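Local structure of peridinin-chlorophyll A protein (Amphidinium carterae, 2C9E) at residues A[230-235]-A[275-280]; A[158-163]-A[236-241]; A[69-74]-A[221-226]. The protein binds peridinin and chlorophyll a and probably serves as a water-soluble antenna that captures solar energy in the blue-green range. One frame throughout, in Å; residues are numbered along the deposited sequence.

Contact 1 (A[230-235]-A[275-280]); sequences LTMNQN and IATADP. Unlike the reference sequence in segment 275-280: Asp279 (reference His). With PID (peridinin), chain J.
The segments 230-235 and 275-280 come closest where helix 215-231 turns into helix 234-251 and where helix 261-276 runs out, the CA atoms of Met232 and Ala278 lying 4.4 Å apart. A reciprocal pair of backbone-to-hydroxyl bonds joins them. Thr277 OG1 accepts from Asn233 N at 2.8 Å in an almost straight bond (176°), and Thr231 OG1 accepts from Asp279 N at 3.1 Å. Both threonines hold OG1 in the crowded position between the backbone N and the carbonyl carbon, and each hydroxyl also bonds to the carbonyl three residues earlier, Val228 O for Thr231 and Met274 O for Thr277. Two helix-to-helix turns of the alpha-helical peridinin-chlorophyll fold are thus paired in matching fashion, and in each the residue two beyond the threonine, Asn233 or Asp279, is the N-cap of the next helix. Asn233 OD1 takes weak bonds from Asn235 N and Ala236 N, whereas Asp279 OD1 accepts from Lys282 N. Between the polar bridges Met232, extended beyond CG, lays that atom 3.8 Å from Ala278 CB, with Phe283 packing against both side chains. Ile275, whose CB points away from segment 230-235, has CD1 3.4 Å from C12 of the peridinin.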
# COMPACT_ATOMS: atom_id res chain seq x y z
N LEU A 230 -3.72 10.04 -7.14
CA LEU A 230 -4.02 10.26 -8.57
C LEU A 230 -3.57 11.64 -9.08
O LEU A 230 -3.42 11.81 -10.27
CB LEU A 230 -5.50 10.03 -8.86
CG LEU A 230 -6.07 8.65 -9.27
CD1 LEU A 230 -5.03 7.69 -9.73
CD2 LEU A 230 -6.85 8.09 -8.15
N THR A 231 -3.34 12.60 -8.18
CA THR A 231 -2.85 13.95 -8.57
C THR A 231 -1.32 13.98 -8.66
O THR A 231 -0.74 14.98 -9.13
CB THR A 231 -3.17 15.05 -7.54
OG1 THR A 231 -2.43 14.79 -6.35
CG2 THR A 231 -4.69 15.14 -7.23
N MET A 232 -0.64 12.94 -8.18
CA MET A 232 0.81 12.93 -8.26
C MET A 232 1.32 12.54 -9.66
O MET A 232 0.65 11.83 -10.42
CB MET A 232 1.43 11.93 -7.26
CG MET A 232 1.10 12.23 -5.82
SD MET A 232 1.73 10.96 -4.70
CE MET A 232 1.93 12.01 -3.21
N ASN A 233 2.54 12.97 -9.95
CA ASN A 233 3.22 12.66 -11.19
C ASN A 233 3.64 11.19 -11.12
O ASN A 233 4.47 10.81 -10.29
CB ASN A 233 4.46 13.53 -11.34
CG ASN A 233 5.12 13.36 -12.69
OD1 ASN A 233 5.93 12.44 -12.94
ND2 ASN A 233 4.78 14.26 -13.59
N GLN A 234 3.11 10.38 -12.02
CA GLN A 234 3.43 8.97 -12.00
C GLN A 234 4.92 8.60 -12.11
O GLN A 234 5.32 7.59 -11.55
CB GLN A 234 2.58 8.21 -13.04
CG GLN A 234 2.46 6.67 -12.75
CD GLN A 234 1.64 6.36 -11.49
OE1 GLN A 234 0.90 7.22 -11.01
NE2 GLN A 234 1.76 5.12 -10.96
N ASN A 235 5.75 9.38 -12.80
CA ASN A 235 7.18 9.02 -12.89
C ASN A 235 7.86 9.19 -11.52
O ASN A 235 8.80 8.47 -11.16
CB ASN A 235 7.92 9.87 -13.94
CG ASN A 235 7.50 9.54 -15.40
OD1 ASN A 235 7.48 8.36 -15.82
ND2 ASN A 235 7.20 10.59 -16.18
N ILE A 275 5.96 14.21 -3.42
CA ILE A 275 4.94 15.01 -2.75
C ILE A 275 4.84 16.40 -3.40
O ILE A 275 3.79 17.02 -3.40
CB ILE A 275 5.27 15.12 -1.23
CG1 ILE A 275 5.17 13.71 -0.60
CG2 ILE A 275 4.35 16.17 -0.55
CD1 ILE A 275 5.90 13.60 0.69
N ALA A 276 5.94 16.90 -3.95
CA ALA A 276 5.88 18.21 -4.57
C ALA A 276 4.89 18.21 -5.71
O ALA A 276 4.28 19.23 -6.01
CB ALA A 276 7.27 18.61 -5.07
N THR A 277 4.68 17.04 -6.32
CA THR A 277 3.77 16.93 -7.45
C THR A 277 2.29 16.68 -7.15
O THR A 277 1.48 16.61 -8.08
CB THR A 277 4.28 15.87 -8.38
OG1 THR A 277 3.79 14.58 -7.99
CG2 THR A 277 5.79 15.86 -8.30
N ALA A 278 1.94 16.54 -5.87
CA ALA A 278 0.56 16.33 -5.46
C ALA A 278 -0.24 17.62 -5.27
O ALA A 278 0.32 18.71 -5.12
CB ALA A 278 0.53 15.55 -4.11
N ASP A 279 -1.56 17.49 -5.21
CA ASP A 279 -2.38 18.64 -4.90
C ASP A 279 -2.01 18.86 -3.45
O ASP A 279 -2.18 17.97 -2.64
CB ASP A 279 -3.85 18.26 -4.97
CG ASP A 279 -4.75 19.38 -4.58
OD1 ASP A 279 -4.60 19.90 -3.45
OD2 ASP A 279 -5.61 19.73 -5.42
N PRO A 280 -1.48 20.04 -3.11
CA PRO A 280 -1.02 20.50 -1.80
C PRO A 280 -2.05 20.50 -0.68
O PRO A 280 -1.75 20.07 0.46
CB PRO A 280 -0.51 21.92 -2.07
CG PRO A 280 -0.12 21.89 -3.51
CD PRO A 280 -1.23 21.08 -4.14
C1 PID J . 2.58 20.31 3.93
C2 PID J . 1.90 21.66 3.71
C3 PID J . 1.22 21.67 2.34
C4 PID J . 2.33 21.55 1.30
C5 PID J . 2.95 20.15 1.30
C6 PID J . 3.18 19.59 2.72
C7 PID J . 4.23 18.67 2.84
C8 PID J . 4.17 17.39 3.40
C9 PID J . 5.25 16.52 3.47
C10 PID J . 6.55 16.74 3.00
C11 PID J . 5.24 15.28 3.96
C12 PID J . 6.45 14.74 3.82
C13 PID J . 6.78 13.43 4.18
C14 PID J . 8.03 12.81 4.04
C15 PID J . 8.16 11.49 4.46
C16 PID J . 9.32 10.72 4.39
C17 PID J . 9.32 9.40 4.85
C18 PID J . 10.44 8.58 4.78
C19 PID J . 10.46 7.25 5.20
C20 PID J . 11.61 6.47 5.05
C21 PID J . 11.72 5.12 5.39
C22 PID J . 12.92 4.45 5.14
C23 PID J . 13.07 3.18 5.39
C24 PID J . 13.20 1.90 5.62
C25 PID J . 12.88 0.84 4.55
C26 PID J . 11.98 -0.24 5.14
C27 PID J . 12.54 -0.82 6.45
C28 PID J . 12.75 0.29 7.49
C29 PID J . 13.69 1.39 6.99
C30 PID J . 11.47 -2.94 6.56
C31 PID J . 10.45 -3.88 7.20
CM1 PID J . 3.16 20.12 5.33
CM2 PID J . 4.25 20.27 0.51
CM3 PID J . 2.00 19.22 0.54
CM4 PID J . 9.22 13.57 3.46
CM5 PID J . 10.59 4.37 6.09
CM6 PID J . 12.14 1.47 3.36
CM7 PID J . 14.18 0.21 4.04
CM8 PID J . 13.75 2.49 8.05
O1 PID J . 1.96 19.16 3.33
O2 PID J . 0.46 22.86 2.13
O3 PID J . 6.94 17.75 2.43
O4 PID J . 7.30 15.62 3.23
O5 PID J . 15.00 0.85 6.81
O6 PID J . 11.56 -1.67 7.05
O7 PID J . 12.20 -3.31 5.64

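Contact 2 (A[158-163]-A[236-241]); sequences KAPVIA and AINDAV. With CLA (chlorophyll a), chain C.
Residues 160-162 run in an extended conformation past one flank of helix 234-251, with Ile162 CA 6.3 Å from Asp239 CA. Pro160 meets Asn238 obliquely, its CB and CG both lying against the amide nitrogen; Pro160 CB is 3.4 Å from Asn238 ND2. The same amide reaches the loop backbone through a water, which accepts from Asn238 ND2 at 3.2 Å and donates to Val161 O at 2.7 Å. This bridge supplies the polar link between the segments and is consistent with the modelled rotation of the amide, ND2 toward the water. At the next residue along the helix, Ile162 keeps CG1 anti to its backbone N, and the bend at chi2 (-63°) brings CD1 over Asp239 OD1, only 2.9 Å from that methyl, a tight approach. Ala163 CB also borders this oxygen, though the residue is poorly ordered. The contact is therefore a loop laid over a helix near the protein surface, where the linker between helix 132-152 and helix 176-192 passes over helix 234-251. Asn238 also touches a peridinin, while Ala240 brings CB to 3.5 Å from CBC of a chlorophyll a and points away from the linker, packing on Ala270 and Met274 of helix 261-276.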
# COMPACT_ATOMS: atom_id res chain seq x y z
N LYS A 158 5.30 -3.04 -20.65
CA LYS A 158 5.07 -1.61 -20.55
C LYS A 158 5.54 -1.08 -19.21
O LYS A 158 5.04 -0.08 -18.71
CB LYS A 158 3.59 -1.27 -20.76
CG LYS A 158 2.99 -1.92 -21.99
CD LYS A 158 2.35 -0.92 -22.87
CE LYS A 158 3.40 0.04 -23.45
NZ LYS A 158 2.86 1.01 -24.48
N ALA A 159 6.50 -1.77 -18.62
CA ALA A 159 7.03 -1.34 -17.35
C ALA A 159 7.58 0.04 -17.63
O ALA A 159 8.08 0.30 -18.73
CB ALA A 159 8.17 -2.28 -16.87
N PRO A 160 7.46 0.96 -16.66
CA PRO A 160 7.99 2.31 -16.88
C PRO A 160 9.52 2.35 -16.78
O PRO A 160 10.14 1.51 -16.11
CB PRO A 160 7.31 3.12 -15.77
CG PRO A 160 7.17 2.12 -14.69
CD PRO A 160 6.70 0.89 -15.41
N VAL A 161 10.11 3.32 -17.47
CA VAL A 161 11.56 3.50 -17.45
C VAL A 161 11.83 4.13 -16.10
O VAL A 161 11.11 5.04 -15.68
CB VAL A 161 12.04 4.47 -18.57
CG1 VAL A 161 13.52 4.76 -18.38
CG2 VAL A 161 11.80 3.86 -19.96
N ILE A 162 12.84 3.67 -15.40
CA ILE A 162 13.05 4.27 -14.12
C ILE A 162 14.47 4.77 -13.96
O ILE A 162 15.43 4.02 -14.10
CB ILE A 162 12.64 3.32 -12.98
CG1 ILE A 162 12.27 4.13 -11.74
CG2 ILE A 162 13.75 2.34 -12.70
CD1 ILE A 162 13.41 4.95 -11.15
N ALA A 163 14.56 6.07 -13.70
CA ALA A 163 15.80 6.79 -13.53
C ALA A 163 16.87 6.00 -12.76
O ALA A 163 17.89 5.60 -13.35
CB ALA A 163 15.50 8.13 -12.82
N ALA A 236 7.41 10.20 -10.79
CA ALA A 236 7.92 10.49 -9.45
C ALA A 236 7.46 9.34 -8.51
O ALA A 236 8.19 8.96 -7.58
CB ALA A 236 7.36 11.84 -8.95
N ILE A 237 6.26 8.82 -8.77
CA ILE A 237 5.74 7.71 -8.00
C ILE A 237 6.70 6.55 -8.25
O ILE A 237 7.18 5.91 -7.31
CB ILE A 237 4.31 7.33 -8.47
CG1 ILE A 237 3.32 8.35 -7.93
CG2 ILE A 237 3.95 5.88 -8.01
CD1 ILE A 237 1.89 8.09 -8.34
N ASN A 238 7.00 6.29 -9.53
CA ASN A 238 7.88 5.20 -9.87
C ASN A 238 9.23 5.38 -9.27
O ASN A 238 9.81 4.42 -8.80
CB ASN A 238 8.04 5.05 -11.38
CG ASN A 238 6.74 4.80 -12.04
OD1 ASN A 238 5.86 4.17 -11.45
ND2 ASN A 238 6.58 5.27 -13.26
N ASP A 239 9.75 6.60 -9.28
CA ASP A 239 11.08 6.79 -8.67
C ASP A 239 11.09 6.49 -7.18
O ASP A 239 11.98 5.79 -6.71
CB ASP A 239 11.58 8.21 -8.86
CG ASP A 239 11.83 8.53 -10.29
OD1 ASP A 239 12.59 7.76 -10.94
OD2 ASP A 239 11.27 9.55 -10.76
N ALA A 240 10.12 7.04 -6.44
CA ALA A 240 10.04 6.82 -4.98
C ALA A 240 9.87 5.32 -4.64
O ALA A 240 10.57 4.77 -3.79
CB ALA A 240 8.91 7.63 -4.43
N VAL A 241 8.96 4.65 -5.34
CA VAL A 241 8.74 3.23 -5.14
C VAL A 241 10.10 2.48 -5.34
O VAL A 241 10.51 1.65 -4.54
CB VAL A 241 7.66 2.70 -6.14
CG1 VAL A 241 7.60 1.16 -6.14
CG2 VAL A 241 6.26 3.24 -5.77
MG CLA C . 6.53 5.28 3.65
CHA CLA C . 5.16 8.05 5.32
CHB CLA C . 7.00 3.72 6.70
CHC CLA C . 6.98 2.23 2.04
CHD CLA C . 5.20 6.61 0.70
NA CLA C . 6.28 5.88 5.74
C1A CLA C . 5.70 7.07 6.18
C2A CLA C . 5.60 7.06 7.70
C3A CLA C . 6.38 5.82 8.10
C4A CLA C . 6.56 5.05 6.80
CMA CLA C . 7.76 6.23 8.64
CAA CLA C . 4.14 6.96 8.16
CBA CLA C . 3.98 7.19 9.66
CGA CLA C . 2.57 6.88 10.15
O1A CLA C . 2.34 6.96 11.36
O2A CLA C . 1.49 6.47 9.24
NB CLA C . 7.03 3.36 4.25
C1B CLA C . 7.22 2.96 5.56
C2B CLA C . 7.77 1.64 5.57
C3B CLA C . 7.80 1.19 4.28
C4B CLA C . 7.25 2.27 3.44
CMB CLA C . 8.32 0.86 6.83
CAB CLA C . 8.34 -0.16 4.14
CBB CLA C . 8.45 -0.73 2.93
NC CLA C . 6.15 4.55 1.71
C1C CLA C . 6.46 3.29 1.24
C2C CLA C . 6.26 3.26 -0.20
C3C CLA C . 5.77 4.47 -0.57
C4C CLA C . 5.68 5.29 0.64
CMC CLA C . 6.52 2.10 -1.16
CAC CLA C . 5.39 4.93 -1.96
CBC CLA C . 6.61 5.58 -2.70
ND CLA C . 5.43 6.91 3.11
C1D CLA C . 5.10 7.39 1.87
C2D CLA C . 4.79 8.79 1.93
C3D CLA C . 4.80 9.10 3.24
C4D CLA C . 5.18 7.93 3.95
CMD CLA C . 4.45 9.72 0.71
CAD CLA C . 4.49 10.10 4.23
OBD CLA C . 4.36 11.33 4.13
CBD CLA C . 4.48 9.43 5.59
CGD CLA C . 5.32 10.28 6.50
O1D CLA C . 6.52 10.04 6.64
O2D CLA C . 4.75 11.35 7.13
CED CLA C . 5.51 12.20 7.79
C1 CLA C . 0.20 6.20 9.83
C2 CLA C . -0.65 5.82 8.79
C3 CLA C . -1.98 6.13 8.55
C4 CLA C . -2.86 7.03 9.51
C5 CLA C . -2.75 5.61 7.26
C6 CLA C . -1.93 4.64 6.35
C7 CLA C . -2.65 4.34 5.01
C8 CLA C . -1.86 3.44 4.01
C9 CLA C . -2.50 3.53 2.60
C10 CLA C . -1.91 1.98 4.52
C11 CLA C . -1.49 0.89 3.51
C12 CLA C . -1.31 -0.47 4.18
C13 CLA C . -2.50 -0.99 5.00
C14 CLA C . -2.13 -2.05 6.02
C15 CLA C . -3.57 -1.53 4.04
C16 CLA C . -3.22 -2.77 3.23
C17 CLA C . -4.22 -2.91 2.12
C18 CLA C . -4.11 -4.19 1.30
C19 CLA C . -5.17 -4.20 0.23
C20 CLA C . -4.29 -5.40 2.19
O HOH W 1 9.06 6.58 -14.73
O HOH W 2 8.56 5.79 3.27

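Contact 3 (A[69-74]-A[221-226]); sequences AHSKAL and GIDKTL. With MG (magnesium ion), chain L; CLA (chlorophyll a), chain B.
Ser71 OG and Asp223 CG both stand anti to their own backbone N (chi1 171° and -166°), which swings hydroxyl and carboxylate from facing helices onto one magnesium ion. His70, with CG beside the backbone N, sends its ring to the chlorophyll instead. The short helical segments run roughly antiparallel at 145°, their axes 9.3 Å apart at closest approach. Ser71 grips the metal twice, through OG at 2.4 Å and through its carbonyl O at 2.5 Å. Asp223 chelates it with both carboxylate oxygens, OD1 at 2.5 Å and OD2 at 2.6 Å, and Asp75, one turn beyond Ser71, completes the protein ligands. Ser71 OG and Asp223 OD1 are close neighbours because they share the ion, not through a hydrogen bond. Beside the site, Leu74 slides past Asp223 in the opposite sense and presses CD1 to 3.5 Å from Asp223 CA; Leu226 CD1 fits against His70 CB at 3.7 Å. The imidazole lies with one face over pyrrole atom C1C of chlorophyll a, offset toward the ring rim, and His70 NE2 is 2.6 Å from a water in its plane. That water is the axial ligand of the chlorophyll magnesium, so His70 is a second-shell residue, oriented in turn by the bond of ND1 to Ala66 O. With two carboxylates on the cation and Lys78 NZ bonded to Asp223 OD2, the negative charge is probably largely balanced, consistent with both aspartates being ionised; the metal thus cross-links helix 60-77 to helix 215-231 between the two halves of the chain.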
# COMPACT_ATOMS: atom_id res chain seq x y z
N ALA A 69 -10.53 3.15 -10.11
CA ALA A 69 -11.66 2.25 -9.87
C ALA A 69 -11.93 2.01 -8.37
O ALA A 69 -13.09 1.94 -7.94
CB ALA A 69 -11.44 0.93 -10.55
N HIS A 70 -10.85 1.89 -7.58
CA HIS A 70 -11.03 1.67 -6.15
C HIS A 70 -11.57 2.94 -5.57
O HIS A 70 -12.43 2.90 -4.72
CB HIS A 70 -9.71 1.30 -5.45
CG HIS A 70 -9.33 -0.14 -5.62
ND1 HIS A 70 -8.72 -0.61 -6.76
CD2 HIS A 70 -9.51 -1.22 -4.81
CE1 HIS A 70 -8.53 -1.93 -6.64
NE2 HIS A 70 -9.00 -2.32 -5.47
N SER A 71 -11.05 4.08 -6.01
CA SER A 71 -11.53 5.34 -5.46
C SER A 71 -13.01 5.52 -5.80
O SER A 71 -13.81 5.99 -4.98
CB SER A 71 -10.76 6.52 -6.01
OG SER A 71 -11.42 7.70 -5.58
N LYS A 72 -13.38 5.16 -7.01
CA LYS A 72 -14.77 5.31 -7.34
C LYS A 72 -15.62 4.35 -6.52
O LYS A 72 -16.75 4.67 -6.13
CB LYS A 72 -15.01 5.09 -8.83
CG LYS A 72 -16.48 5.20 -9.22
CD LYS A 72 -16.65 4.94 -10.72
CE LYS A 72 -18.10 5.16 -11.17
NZ LYS A 72 -18.58 6.45 -10.60
N ALA A 73 -15.08 3.16 -6.24
CA ALA A 73 -15.90 2.22 -5.51
C ALA A 73 -16.05 2.66 -4.06
O ALA A 73 -17.09 2.41 -3.44
CB ALA A 73 -15.32 0.81 -5.61
N LEU A 74 -15.03 3.32 -3.53
CA LEU A 74 -15.09 3.79 -2.14
C LEU A 74 -16.22 4.84 -2.00
O LEU A 74 -16.94 4.87 -1.00
CB LEU A 74 -13.73 4.37 -1.71
CG LEU A 74 -12.65 3.30 -1.44
CD1 LEU A 74 -11.29 3.96 -1.27
CD2 LEU A 74 -13.04 2.52 -0.12
N GLY A 221 -10.47 7.94 4.70
CA GLY A 221 -9.05 8.24 4.70
C GLY A 221 -8.37 7.53 3.54
O GLY A 221 -7.55 8.11 2.83
N ILE A 222 -8.72 6.26 3.33
CA ILE A 222 -8.09 5.52 2.23
C ILE A 222 -8.43 6.18 0.92
O ILE A 222 -7.59 6.32 0.02
CB ILE A 222 -8.58 4.07 2.16
CG1 ILE A 222 -8.18 3.30 3.44
CG2 ILE A 222 -8.06 3.41 0.86
CD1 ILE A 222 -6.64 3.27 3.70
N ASP A 223 -9.70 6.55 0.79
CA ASP A 223 -10.19 7.17 -0.42
C ASP A 223 -9.45 8.47 -0.69
O ASP A 223 -9.01 8.70 -1.82
CB ASP A 223 -11.68 7.44 -0.31
CG ASP A 223 -12.29 7.76 -1.64
OD1 ASP A 223 -11.62 7.42 -2.63
OD2 ASP A 223 -13.39 8.34 -1.70
N LYS A 224 -9.31 9.33 0.33
CA LYS A 224 -8.60 10.59 0.14
C LYS A 224 -7.17 10.35 -0.25
O LYS A 224 -6.58 11.14 -1.00
CB LYS A 224 -8.66 11.45 1.42
CG LYS A 224 -9.94 12.36 1.53
CD LYS A 224 -9.95 13.08 2.85
CE LYS A 224 -11.14 14.03 2.96
NZ LYS A 224 -12.46 13.34 2.67
N THR A 225 -6.59 9.27 0.29
CA THR A 225 -5.19 8.95 -0.00
C THR A 225 -5.04 8.53 -1.47
O THR A 225 -4.09 8.91 -2.16
CB THR A 225 -4.71 7.82 0.96
OG1 THR A 225 -4.79 8.29 2.30
CG2 THR A 225 -3.29 7.42 0.71
N LEU A 226 -5.97 7.71 -1.95
CA LEU A 226 -5.91 7.30 -3.33
C LEU A 226 -6.09 8.55 -4.22
O LEU A 226 -5.39 8.74 -5.18
CB LEU A 226 -7.01 6.28 -3.62
CG LEU A 226 -6.85 4.94 -2.92
CD1 LEU A 226 -7.76 3.93 -3.65
CD2 LEU A 226 -5.35 4.48 -2.94
MG MG L . -13.28 8.36 -4.27
MG CLA B . -6.98 -5.00 -3.34
CHA CLA B . -5.97 -8.39 -3.70
CHB CLA B . -8.71 -5.91 -0.40
CHC CLA B . -7.14 -1.70 -2.29
CHD CLA B . -4.67 -4.16 -5.80
NA CLA B . -7.22 -6.91 -2.19
C1A CLA B . -6.81 -8.19 -2.60
C2A CLA B . -7.43 -9.26 -1.70
C3A CLA B . -8.38 -8.47 -0.78
C4A CLA B . -8.11 -7.01 -1.09
CMA CLA B . -9.88 -8.88 -1.10
CAA CLA B . -6.44 -10.02 -0.83
CBA CLA B . -5.56 -9.08 -0.04
CGA CLA B . -4.68 -9.81 0.95
O1A CLA B . -3.92 -10.69 0.55
O2A CLA B . -4.71 -9.53 2.27
NB CLA B . -7.90 -3.98 -1.73
C1B CLA B . -8.61 -4.55 -0.69
C2B CLA B . -9.25 -3.48 0.05
C3B CLA B . -8.83 -2.30 -0.49
C4B CLA B . -7.88 -2.61 -1.54
CMB CLA B . -10.26 -3.58 1.22
CAB CLA B . -9.44 -1.07 0.05
CBB CLA B . -9.17 0.19 -0.51
NC CLA B . -6.07 -3.26 -3.94
C1C CLA B . -6.30 -2.00 -3.40
C2C CLA B . -5.59 -1.01 -4.19
C3C CLA B . -4.91 -1.68 -5.17
C4C CLA B . -5.22 -3.10 -5.03
CMC CLA B . -5.68 0.56 -4.00
CAC CLA B . -4.02 -1.01 -6.20
CBC CLA B . -4.68 -1.07 -7.59
ND CLA B . -5.56 -5.97 -4.46
C1D CLA B . -4.83 -5.53 -5.53
C2D CLA B . -4.24 -6.66 -6.24
C3D CLA B . -4.64 -7.77 -5.58
C4D CLA B . -5.49 -7.35 -4.50
CMD CLA B . -3.34 -6.68 -7.48
CAD CLA B . -4.57 -9.21 -5.51
OBD CLA B . -4.18 -10.03 -6.35
CBD CLA B . -5.16 -9.62 -4.14
CGD CLA B . -6.04 -10.84 -4.30
O1D CLA B . -7.26 -10.70 -4.52
O2D CLA B . -5.47 -12.07 -4.18
CED CLA B . -6.17 -13.25 -4.39
C1 CLA B . -3.60 -10.00 3.09
C2 CLA B . -2.44 -9.18 2.83
C3 CLA B . -1.22 -9.61 2.38
C4 CLA B . -0.92 -11.07 2.10
C5 CLA B . -0.04 -8.69 2.15
C6 CLA B . -0.33 -7.19 2.42
C7 CLA B . 0.95 -6.36 2.28
C8 CLA B . 0.74 -4.88 2.56
C9 CLA B . -0.11 -4.22 1.46
C10 CLA B . 2.10 -4.21 2.76
C11 CLA B . 2.00 -2.76 3.25
C12 CLA B . 3.37 -2.04 3.46
C13 CLA B . 3.19 -0.56 3.91
C14 CLA B . 4.50 0.20 3.87
C15 CLA B . 2.60 -0.51 5.33
C16 CLA B . 2.25 0.89 5.79
C17 CLA B . 1.57 0.82 7.11
C18 CLA B . 1.17 2.18 7.72
C19 CLA B . 2.35 3.03 8.13
C20 CLA B . 0.26 1.97 8.89
O HOH W 3 -8.74 -4.75 -4.64

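How the contacts relate
Contact 3 is the buried one, contact 1 is partly buried and contact 2 lies at the surface. Helix 215-231 serves contact 3 in its middle and contact 1 at its C-terminal end; helix 234-251, which follows it, leads from contact 1 into contact 2, and the two touch where Met232 CB of contact 1 packs 4.0 Å from Ile237 CD1 of contact 2. Contacts 2 and 3 do not touch. The chemistry differs with burial: metal coordination and leucine packing beside a chlorophyll in contact 3, direct backbone-to-hydroxyl bonds between turns in contact 1, and a water bridge and aliphatic groups set against polar side chains in contact 2. Contacts 2 and 3 tie parts far apart in sequence, whereas contact 1 joins nearer neighbours.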